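Side-chain contacts in phosphatidylinositol-specific phospholipase C1 (Streptomyces antibioticus, PDB 3H4X), which belongs to the calcium-dependent phosphoinositide-specific phospholipase C family and folds as a single-chain beta/alpha barrel: residues D132-K137 with D210-G215; P233-A238 with E245-P250. All blocks are in the same frame, centred on the assembly; numbering follows the deposited sequence.

How the contacts relate
Both contacts lie at the C-terminal ends of neighbouring parallel strands of the barrel, their centres about 14 Å apart, and contact 1 closes along the chain before contact 2 opens. Helix 209-222, which supplies 210-215 to contact 1, is followed in the chain, after a short loop, by strand 232-236, which carries most of the first segment of contact 2. The two are joined by a probable hydrogen bond of 2.7 Å between Asp210 OD2 and Tyr247 OH, with Val211 CG2 packed 3.7 Å from Tyr247 CD1. Modelled acetyl groups, probably from the crystallisation liquor, sit nearby: the Glu212 side chain is about 3 Å from one, Ala136 lines another, and Glu245 belongs to a third such pocket.

Contact 1: residues D132-K137 with D210-G215; sequences DGFNAK and DVEYAG
The carboxylate of Glu212 reaches Phe134 and Ala136 through two waters, one for each oxygen. One water lies 2.7 Å from Glu212 OE1 and accepts from Phe134 N. A second water donates to Glu212 OE2 at 2.8 Å and accepts from Ala136 N. In barrel terms, the loop after strand 124-130 meets the first turns of helix 209-222, which links the neighbouring strands 189-195 and 232-236. Glu212 can span the gap because CG is anti to the backbone N (chi1 -172°) and the chain stays extended beyond it. Its carboxylate then arrives against Phe134 CB, 3.5 Å from Glu212 OE1, and that oxygen sits at the edge of the phenyl ring, near its plane. The carboxylate itself is turned 62° from the ring. Ala136 CB borders the other oxygen more loosely, and Pro142 of helix 142-153 touches both Phe134 and Glu212. Beyond this polar, partly exposed side the contact becomes apolar and buried: Phe134 points its far end at Tyr213, with Leu193 of strand 189-195 touching both side chains. The Tyr213 hydroxyl is held elsewhere, by Asp146, leaving its ring carbons to meet the phenylalanine. Phe134 CZ comes within 3.9 Å of Tyr213 CD1, while Phe134 CE2 lies 4.1 Å from Tyr213 CB.

Contact 2: residues P233-A238 with E245-P250; sequences PAVHGA and ERYADP
Here an arginine holds two backbone carbonyls, set over a small apolar patch, where the end of strand 232-236 meets the loop that leads to the next parallel strand of the barrel, 258-262. Arg246 uses both terminal nitrogens on successive residues just as the chain leaves the strand. NH1 of Arg246 donates to His236 O at 2.9 Å, fairly straight at 161°, and NH2 of Arg246 donates to Gly237 O at 3.0 Å along a more bent path. Both oxygens lie at the edge of the guanidinium, close to its plane, although Arg246 NH1 stands well above the plane of the His236 carbonyl. Val235 CG1 sits above the centre of one face of the guanidinium, 3.4 Å from Arg246 CZ. The arginine chain is extended at chi2 and chi4 but bends at chi3 (60°), which turns the guanidinium into this place. Val235 divides its two methyls between the partners, for CG2 lies at the edge of the Tyr247 ring, 4.0 Å from Tyr247 CE2. Arg246 CG in turn covers one face of that ring, so arginine and tyrosine pack as a pair. Phe256 stacks with Tyr247 and also touches Val235, extending the apolar patch, while the tyrosine hydroxyl is engaged by Asp210 of helix 209-222. Within this contact the cationic group meets neutral carbonyl oxygens, so the grip probably comes from two charge-assisted hydrogen bonds to dipolar carbonyls rather than from an ion pair.

Contact 1: residues D132-K137 with D210-G215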
ATOM      1  N   ASP A 132      14.040   5.839  -0.307  1.00  8.81           N
ATOM      2  CA  ASP A 132      14.859   6.993  -0.643  1.00  9.35           C
ATOM      3  C   ASP A 132      14.175   7.896  -1.667  1.00  9.49           C
ATOM      4  O   ASP A 132      14.836   8.642  -2.390  1.00 10.33           O
ATOM      5  CB  ASP A 132      16.228   6.535  -1.165  1.00  9.59           C
ATOM      6  CG  ASP A 132      16.121   5.614  -2.377  1.00  9.99           C
ATOM      7  OD1 ASP A 132      14.988   5.336  -2.825  1.00 10.32           O
ATOM      8  OD2 ASP A 132      17.168   5.167  -2.894  1.00 10.71           O
ATOM      9  N   GLY A 133      12.846   7.838  -1.714  1.00  9.51           N
ATOM     10  CA  GLY A 133      12.070   8.652  -2.645  1.00  9.85           C
ATOM     11  C   GLY A 133      12.233   8.208  -4.088  1.00  9.82           C
ATOM     12  O   GLY A 133      12.722   7.111  -4.360  1.00 10.75           O
ATOM     13  N   PHE A 134      11.813   9.064  -5.013  1.00 10.25           N
ATOM     14  CA  PHE A 134      11.954   8.785  -6.433  1.00 10.32           C
ATOM     15  C   PHE A 134      13.300   9.263  -6.966  1.00 10.65           C
ATOM     16  O   PHE A 134      14.059   9.955  -6.278  1.00 11.02           O
ATOM     17  CB  PHE A 134      10.820   9.445  -7.226  1.00 10.17           C
ATOM     18  CG  PHE A 134       9.506   8.720  -7.134  1.00 10.15           C
ATOM     19  CD1 PHE A 134       9.308   7.538  -7.820  1.00 10.49           C
ATOM     20  CD2 PHE A 134       8.466   9.227  -6.369  1.00 10.87           C
ATOM     21  CE1 PHE A 134       8.097   6.868  -7.742  1.00 11.48           C
ATOM     22  CE2 PHE A 134       7.255   8.561  -6.287  1.00 11.75           C
ATOM     23  CZ  PHE A 134       7.073   7.383  -6.973  1.00 11.86           C
ATOM     24  N   ASN A 135      13.579   8.886  -8.206  1.00 10.97           N
ATOM     25  CA  ASN A 135      14.803   9.275  -8.885  1.00 11.82           C
ATOM     26  C   ASN A 135      14.492   9.563 -10.347  1.00 12.49           C
ATOM     27  O   ASN A 135      14.916   8.834 -11.240  1.00 12.27           O
ATOM     28  CB  ASN A 135      15.839   8.157  -8.767  1.00 11.87           C
ATOM     29  CG  ASN A 135      17.160   8.512  -9.409  1.00 12.32           C
ATOM     30  OD1 ASN A 135      17.389   9.656  -9.798  1.00 13.11           O
ATOM     31  ND2 ASN A 135      18.040   7.527  -9.520  1.00 12.70           N
ATOM     32  N   ALA A 136      13.726  10.622 -10.582  1.00 13.55           N
ATOM     33  CA  ALA A 136      13.317  10.981 -11.932  1.00 14.69           C
ATOM     34  C   ALA A 136      14.522  11.183 -12.846  1.00 15.59           C
ATOM     35  O   ALA A 136      14.521  10.743 -13.995  1.00 15.84           O
ATOM     36  CB  ALA A 136      12.449  12.231 -11.907  1.00 14.74           C
ATOM     37  N   LYS A 137      15.553  11.841 -12.326  1.00 16.39           N
ATOM     38  CA  LYS A 137      16.742  12.137 -13.119  1.00 17.31           C
ATOM     39  C   LYS A 137      17.432  10.861 -13.597  1.00 17.20           C
ATOM     40  O   LYS A 137      18.081  10.851 -14.644  1.00 17.83           O
ATOM     41  CB  LYS A 137      17.721  12.991 -12.311  1.00 17.83           C
ATOM     42  CG  LYS A 137      17.144  14.309 -11.826  1.00 19.71           C
ATOM     43  CD  LYS A 137      16.786  15.221 -12.986  1.00 21.71           C
ATOM     44  CE  LYS A 137      16.309  16.579 -12.494  1.00 22.81           C
ATOM     45  NZ  LYS A 137      16.048  17.522 -13.618  1.00 23.92           N
ATOM     46  N   ASP A 210       5.465  11.793  -1.576  1.00  7.45           N
ATOM     47  CA  ASP A 210       4.051  12.151  -1.549  1.00  7.72           C
ATOM     48  C   ASP A 210       3.720  13.327  -2.463  1.00  8.12           C
ATOM     49  O   ASP A 210       2.851  13.224  -3.329  1.00  8.18           O
ATOM     50  CB  ASP A 210       3.517  12.331  -0.113  1.00  7.80           C
ATOM     51  CG  ASP A 210       4.314  13.325   0.733  1.00  7.81           C
ATOM     52  OD1 ASP A 210       5.359  13.868   0.302  1.00  8.54           O
ATOM     53  OD2 ASP A 210       3.867  13.548   1.876  1.00  7.85           O
ATOM     54  N   VAL A 211       4.431  14.433  -2.285  1.00  8.71           N
ATOM     55  CA  VAL A 211       4.240  15.602  -3.127  1.00  9.57           C
ATOM     56  C   VAL A 211       4.596  15.300  -4.579  1.00  9.14           C
ATOM     57  O   VAL A 211       3.920  15.752  -5.496  1.00  9.31           O
ATOM     58  CB  VAL A 211       5.067  16.803  -2.607  1.00 10.27           C
ATOM     59  CG1 VAL A 211       5.138  17.921  -3.647  1.00 11.56           C
ATOM     60  CG2 VAL A 211       4.495  17.305  -1.289  1.00 11.52           C
ATOM     61  N   GLU A 212       5.654  14.527  -4.791  1.00  8.74           N
ATOM     62  CA  GLU A 212       6.079  14.220  -6.146  1.00  8.72           C
ATOM     63  C   GLU A 212       5.028  13.394  -6.882  1.00  8.18           C
ATOM     64  O   GLU A 212       4.679  13.697  -8.024  1.00  8.32           O
ATOM     65  CB  GLU A 212       7.427  13.502  -6.149  1.00  9.24           C
ATOM     66  CG  GLU A 212       7.999  13.333  -7.536  1.00 10.93           C
ATOM     67  CD  GLU A 212       9.451  12.899  -7.536  1.00 12.98           C
ATOM     68  OE1 GLU A 212      10.058  12.820  -6.449  1.00 14.59           O
ATOM     69  OE2 GLU A 212       9.983  12.644  -8.635  1.00 14.30           O
ATOM     70  N   TYR A 213       4.521  12.345  -6.244  1.00  7.69           N
ATOM     71  CA  TYR A 213       3.553  11.504  -6.934  1.00  7.43           C
ATOM     72  C   TYR A 213       2.172  12.160  -7.054  1.00  7.35           C
ATOM     73  O   TYR A 213       1.519  12.062  -8.090  1.00  7.70           O
ATOM     74  CB  TYR A 213       3.468  10.100  -6.325  1.00  7.42           C
ATOM     75  CG  TYR A 213       2.802   9.121  -7.266  1.00  6.57           C
ATOM     76  CD1 TYR A 213       3.539   8.417  -8.214  1.00  7.12           C
ATOM     77  CD2 TYR A 213       1.429   8.932  -7.238  1.00  6.92           C
ATOM     78  CE1 TYR A 213       2.925   7.534  -9.093  1.00  7.32           C
ATOM     79  CE2 TYR A 213       0.809   8.057  -8.105  1.00  6.91           C
ATOM     80  CZ  TYR A 213       1.555   7.363  -9.030  1.00  6.77           C
ATOM     81  OH  TYR A 213       0.910   6.501  -9.885  1.00  7.54           O
ATOM     82  N   ALA A 214       1.738  12.857  -6.010  1.00  7.54           N
ATOM     83  CA  ALA A 214       0.479  13.588  -6.089  1.00  7.82           C
ATOM     84  C   ALA A 214       0.537  14.653  -7.184  1.00  8.10           C
ATOM     85  O   ALA A 214      -0.432  14.855  -7.914  1.00  8.40           O
ATOM     86  CB  ALA A 214       0.125  14.213  -4.753  1.00  8.28           C
ATOM     87  N   GLY A 215       1.675  15.328  -7.298  1.00  8.47           N
ATOM     88  CA  GLY A 215       1.861  16.314  -8.360  1.00  8.78           C
ATOM     89  C   GLY A 215       1.781  15.680  -9.737  1.00  8.65           C
ATOM     90  O   GLY A 215       1.238  16.257 -10.681  1.00  8.79           O
TER
HETATM   91  O   HOH W   1      10.683  11.499  -4.121  1.00 14.45           O
HETATM   92  O   HOH W   2      12.712  12.294  -8.441  1.00 16.65           O

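Contact 2: residues P233-A238 with E245-P250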
ATOM      1  N   PRO A 233      -1.083   7.866  -3.775  1.00  6.43           N
ATOM      2  CA  PRO A 233      -0.167   8.394  -2.773  1.00  6.52           C
ATOM      3  C   PRO A 233      -0.920   8.579  -1.460  1.00  6.19           C
ATOM      4  O   PRO A 233      -2.081   9.004  -1.459  1.00  6.53           O
ATOM      5  CB  PRO A 233       0.239   9.749  -3.353  1.00  7.23           C
ATOM      6  CG  PRO A 233      -0.928  10.158  -4.172  1.00  7.12           C
ATOM      7  CD  PRO A 233      -1.483   8.887  -4.759  1.00  6.55           C
ATOM      8  N   ALA A 234      -0.266   8.247  -0.354  1.00  6.23           N
ATOM      9  CA  ALA A 234      -0.872   8.371   0.957  1.00  5.98           C
ATOM     10  C   ALA A 234      -0.225   9.496   1.753  1.00  5.89           C
ATOM     11  O   ALA A 234       0.946   9.829   1.549  1.00  6.51           O
ATOM     12  CB  ALA A 234      -0.740   7.062   1.718  1.00  6.46           C
ATOM     13  N   VAL A 235      -0.998  10.080   2.664  1.00  5.88           N
ATOM     14  CA  VAL A 235      -0.462  11.032   3.630  1.00  6.37           C
ATOM     15  C   VAL A 235       0.017  10.235   4.837  1.00  6.23           C
ATOM     16  O   VAL A 235      -0.776   9.631   5.561  1.00  6.31           O
ATOM     17  CB  VAL A 235      -1.502  12.075   4.054  1.00  6.60           C
ATOM     18  CG1 VAL A 235      -0.833  13.165   4.883  1.00  7.30           C
ATOM     19  CG2 VAL A 235      -2.182  12.665   2.827  1.00  7.36           C
ATOM     20  N   HIS A 236       1.327  10.232   5.037  1.00  6.63           N
ATOM     21  CA  HIS A 236       1.967   9.363   6.010  1.00  6.94           C
ATOM     22  C   HIS A 236       2.276  10.140   7.278  1.00  6.97           C
ATOM     23  O   HIS A 236       2.883  11.212   7.228  1.00  7.25           O
ATOM     24  CB  HIS A 236       3.239   8.803   5.377  1.00  7.37           C
ATOM     25  CG  HIS A 236       4.052   7.920   6.270  1.00  8.30           C
ATOM     26  ND1 HIS A 236       3.545   6.809   6.912  1.00 10.55           N
ATOM     27  CD2 HIS A 236       5.369   7.961   6.572  1.00  9.25           C
ATOM     28  CE1 HIS A 236       4.513   6.221   7.594  1.00  9.95           C
ATOM     29  NE2 HIS A 236       5.628   6.903   7.406  1.00 11.80           N
ATOM     30  N   GLY A 237       1.828   9.602   8.407  1.00  6.98           N
ATOM     31  CA  GLY A 237       2.003  10.244   9.704  1.00  7.52           C
ATOM     32  C   GLY A 237       0.654  10.666  10.249  1.00  7.74           C
ATOM     33  O   GLY A 237       0.016  11.573   9.711  1.00  7.87           O
ATOM     34  N   ALA A 238       0.204   9.994  11.304  1.00  8.09           N
ATOM     35  CA  ALA A 238      -1.098  10.270  11.897  1.00  8.76           C
ATOM     36  C   ALA A 238      -1.159  11.710  12.381  1.00  9.31           C
ATOM     37  O   ALA A 238      -0.239  12.187  13.050  1.00  9.82           O
ATOM     38  CB  ALA A 238      -1.358   9.319  13.045  1.00  8.76           C
ATOM     39  N   GLU A 245      -3.789  19.378   4.976  1.00  7.73           N
ATOM     40  CA  GLU A 245      -3.502  20.788   5.205  1.00  8.27           C
ATOM     41  C   GLU A 245      -2.001  21.023   5.394  1.00  8.45           C
ATOM     42  O   GLU A 245      -1.551  22.166   5.364  1.00  8.91           O
ATOM     43  CB  GLU A 245      -4.300  21.320   6.397  1.00  9.04           C
ATOM     44  CG  GLU A 245      -5.816  21.247   6.226  1.00 10.32           C
ATOM     45  CD  GLU A 245      -6.375  22.260   5.236  1.00 11.26           C
ATOM     46  OE1 GLU A 245      -5.608  23.090   4.702  1.00 11.08           O
ATOM     47  OE2 GLU A 245      -7.602  22.225   4.990  1.00 12.78           O
ATOM     48  N   ARG A 246      -1.226  19.950   5.568  1.00  8.54           N
ATOM     49  CA  ARG A 246       0.229  20.061   5.660  1.00  8.71           C
ATOM     50  C   ARG A 246       0.854  20.470   4.332  1.00  8.92           C
ATOM     51  O   ARG A 246       1.979  20.953   4.311  1.00  9.49           O
ATOM     52  CB  ARG A 246       0.852  18.736   6.110  1.00  8.80           C
ATOM     53  CG  ARG A 246       0.909  17.674   5.017  1.00  8.72           C
ATOM     54  CD  ARG A 246       1.587  16.398   5.490  1.00  9.40           C
ATOM     55  NE  ARG A 246       0.894  15.807   6.629  1.00 10.02           N
ATOM     56  CZ  ARG A 246       1.213  14.634   7.166  1.00  9.85           C
ATOM     57  NH1 ARG A 246       2.222  13.933   6.669  1.00 10.63           N
ATOM     58  NH2 ARG A 246       0.526  14.173   8.201  1.00 10.40           N
ATOM     59  N   TYR A 247       0.145  20.253   3.229  1.00  8.73           N
ATOM     60  CA  TYR A 247       0.654  20.619   1.910  1.00  9.08           C
ATOM     61  C   TYR A 247       0.236  22.045   1.590  1.00  9.53           C
ATOM     62  O   TYR A 247      -0.953  22.356   1.568  1.00  9.50           O
ATOM     63  CB  TYR A 247       0.143  19.648   0.841  1.00  8.98           C
ATOM     64  CG  TYR A 247       0.440  18.205   1.174  1.00  8.25           C
ATOM     65  CD1 TYR A 247       1.748  17.738   1.213  1.00  8.80           C
ATOM     66  CD2 TYR A 247      -0.581  17.316   1.477  1.00  8.67           C
ATOM     67  CE1 TYR A 247       2.029  16.421   1.536  1.00  8.83           C
ATOM     68  CE2 TYR A 247      -0.309  15.998   1.799  1.00  8.52           C
ATOM     69  CZ  TYR A 247       0.994  15.556   1.830  1.00  8.44           C
ATOM     70  OH  TYR A 247       1.256  14.242   2.149  1.00  8.63           O
ATOM     71  N   ALA A 248       1.216  22.909   1.344  1.00 10.62           N
ATOM     72  CA  ALA A 248       0.940  24.324   1.123  1.00 11.57           C
ATOM     73  C   ALA A 248       0.214  24.585  -0.195  1.00 11.81           C
ATOM     74  O   ALA A 248      -0.458  25.605  -0.342  1.00 12.34           O
ATOM     75  CB  ALA A 248       2.223  25.142   1.201  1.00 12.35           C
ATOM     76  N   ASP A 249       0.356  23.675  -1.154  1.00 12.13           N
ATOM     77  CA  ASP A 249      -0.339  23.813  -2.430  1.00 12.53           C
ATOM     78  C   ASP A 249      -1.678  23.088  -2.379  1.00 12.24           C
ATOM     79  O   ASP A 249      -1.725  21.859  -2.415  1.00 12.28           O
ATOM     80  CB  ASP A 249       0.514  23.267  -3.577  1.00 13.07           C
ATOM     81  CG  ASP A 249      -0.151  23.437  -4.932  1.00 14.06           C
ATOM     82  OD1 ASP A 249      -1.273  23.987  -4.989  1.00 14.36           O
ATOM     83  OD2 ASP A 249       0.448  23.014  -5.942  1.00 16.42           O
ATOM     84  N   PRO A 250      -2.780  23.845  -2.299  1.00 12.09           N
ATOM     85  CA  PRO A 250      -4.093  23.215  -2.178  1.00 12.20           C
ATOM     86  C   PRO A 250      -4.419  22.307  -3.362  1.00 11.85           C
ATOM     87  O   PRO A 250      -5.223  21.386  -3.227  1.00 11.82           O
ATOM     88  CB  PRO A 250      -5.063  24.401  -2.146  1.00 12.65           C
ATOM     89  CG  PRO A 250      -4.231  25.590  -1.842  1.00 13.50           C
ATOM     90  CD  PRO A 250      -2.862  25.314  -2.354  1.00 12.35           C
TER